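Local coordinates for protein putative tRNA (Adenine(37)-N6)-methyltransferase (Pseudomonas aeruginosa, PDB 7BTU) that probably methylates threonylcarbamoyladenosine at position 37 of tRNA, using S-adenosylmethionine as methyl donor, at residues B[182-185]-B[186-190]. Numbering follows the deposited sequence.
Sequences QPVA and ELIEQ
Pro183 O accepts a hydrogen bond from Leu187 N at 2.9 Å, and this bond opens helix 184-193. The next two follow in step: Ile188 N donates a hydrogen bond to Val184 O at 2.9 Å, and Glu189 N to Ala185 O at 3.0 Å. Gln190 N continues the series onto Glu186 O. At the front end, Val184 N makes a weak bond back to Gln182 O, closing an inverse gamma turn centred on Pro183. Among side chains, Val184 CG1, set opposite its own backbone N (chi1 166°), meets the Ile188 CD1 methyl at 3.6 Å one turn on. This pair faces the C-terminal sheet, where Val184 rests on Leu216 and Ile188 on Val218, Val230 and Val233. On the more open side Glu186 runs straight beyond CG, bringing OE1 to 3.8 Å from Pro183 CB, a van der Waals touch of the carboxylate on the proline ring. Two longer polar side chains find partners outside this segment of helix: Gln190 OE1 accepts a hydrogen bond from Ala36 N, and Glu189 OE1 a weak one from Trp165 NE1. The arrangement is the N-terminal two turns of an alpha-helix with proline at the N-cap position, packed on the sheet of the TrmO C-terminal domain.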
loop_
_atom_site.group_PDB
_atom_site.type_symbol
_atom_site.label_atom_id
_atom_site.label_comp_id
_atom_site.label_asym_id
_atom_site.label_seq_id
_atom_site.Cartn_x
_atom_site.Cartn_y
_atom_site.Cartn_z
ATOM N N GLN B 182 -15.538 21.628 -12.058
ATOM C CA GLN B 182 -15.480 20.238 -11.596
ATOM C C GLN B 182 -16.652 19.490 -12.196
ATOM O O GLN B 182 -17.695 20.103 -12.464
ATOM C CB GLN B 182 -15.543 20.114 -10.049
ATOM C CG GLN B 182 -14.287 20.636 -9.309
ATOM C CD GLN B 182 -13.104 19.724 -9.593
ATOM O OE1 GLN B 182 -13.294 18.540 -9.931
ATOM N NE2 GLN B 182 -11.910 20.225 -9.408
ATOM N N PRO B 183 -16.520 18.163 -12.435
ATOM C CA PRO B 183 -17.683 17.391 -12.984
ATOM C C PRO B 183 -18.695 17.036 -11.900
ATOM O O PRO B 183 -18.815 15.876 -11.470
ATOM C CB PRO B 183 -17.016 16.146 -13.574
ATOM C CG PRO B 183 -15.812 15.926 -12.642
ATOM C CD PRO B 183 -15.286 17.351 -12.362
ATOM N N VAL B 184 -19.433 18.055 -11.447
ATOM C CA VAL B 184 -20.253 17.914 -10.239
ATOM C C VAL B 184 -21.358 16.889 -10.448
ATOM O O VAL B 184 -21.663 16.086 -9.552
ATOM C CB VAL B 184 -20.810 19.281 -9.789
ATOM C CG1 VAL B 184 -21.980 19.108 -8.722
ATOM C CG2 VAL B 184 -19.695 20.140 -9.195
ATOM N N ALA B 185 -22.031 16.943 -11.595
ATOM C CA ALA B 185 -23.142 16.015 -11.812
ATOM C C ALA B 185 -22.644 14.577 -11.795
ATOM O O ALA B 185 -23.259 13.699 -11.171
ATOM C CB ALA B 185 -23.838 16.309 -13.138
ATOM N N GLU B 186 -21.500 14.323 -12.462
ATOM C CA GLU B 186 -20.959 12.974 -12.507
ATOM C C GLU B 186 -20.494 12.541 -11.132
ATOM O O GLU B 186 -20.711 11.392 -10.731
ATOM C CB GLU B 186 -19.775 12.890 -13.475
ATOM C CG GLU B 186 -20.285 12.915 -14.919
ATOM C CD GLU B 186 -19.133 12.799 -15.895
ATOM O OE1 GLU B 186 -18.539 13.846 -16.207
ATOM O OE2 GLU B 186 -18.814 11.669 -16.325
ATOM N N LEU B 187 -19.878 13.454 -10.400
ATOM C CA LEU B 187 -19.441 13.100 -9.046
ATOM C C LEU B 187 -20.638 12.710 -8.204
ATOM O O LEU B 187 -20.597 11.709 -7.466
ATOM C CB LEU B 187 -18.718 14.272 -8.402
ATOM C CG LEU B 187 -18.362 14.117 -6.911
ATOM C CD1 LEU B 187 -17.412 12.976 -6.645
ATOM C CD2 LEU B 187 -17.748 15.440 -6.440
ATOM N N ILE B 188 -21.694 13.525 -8.266
ATOM C CA ILE B 188 -22.876 13.236 -7.442
ATOM C C ILE B 188 -23.413 11.856 -7.786
ATOM O O ILE B 188 -23.656 11.022 -6.911
ATOM C CB ILE B 188 -23.945 14.336 -7.605
ATOM C CG1 ILE B 188 -23.489 15.646 -6.934
ATOM C CG2 ILE B 188 -25.341 13.836 -7.047
ATOM C CD1 ILE B 188 -24.431 16.892 -7.197
ATOM N N GLU B 189 -23.556 11.580 -9.083
ATOM C CA GLU B 189 -24.052 10.287 -9.519
ATOM C C GLU B 189 -23.144 9.154 -9.038
ATOM O O GLU B 189 -23.635 8.110 -8.586
ATOM C CB GLU B 189 -24.160 10.303 -11.047
ATOM C CG GLU B 189 -24.464 9.008 -11.699
ATOM C CD GLU B 189 -25.455 9.176 -12.839
ATOM O OE1 GLU B 189 -25.803 10.343 -13.164
ATOM O OE2 GLU B 189 -25.924 8.141 -13.367
ATOM N N GLN B 190 -21.813 9.319 -9.175
ATOM C CA GLN B 190 -20.920 8.232 -8.819
ATOM C C GLN B 190 -20.879 8.014 -7.315
ATOM O O GLN B 190 -20.730 6.888 -6.862
ATOM C CB GLN B 190 -19.500 8.494 -9.347
ATOM C CG GLN B 190 -19.466 8.366 -10.880
ATOM C CD GLN B 190 -18.288 9.048 -11.498
ATOM O OE1 GLN B 190 -17.244 9.222 -10.850
ATOM N NE2 GLN B 190 -18.425 9.422 -12.783
#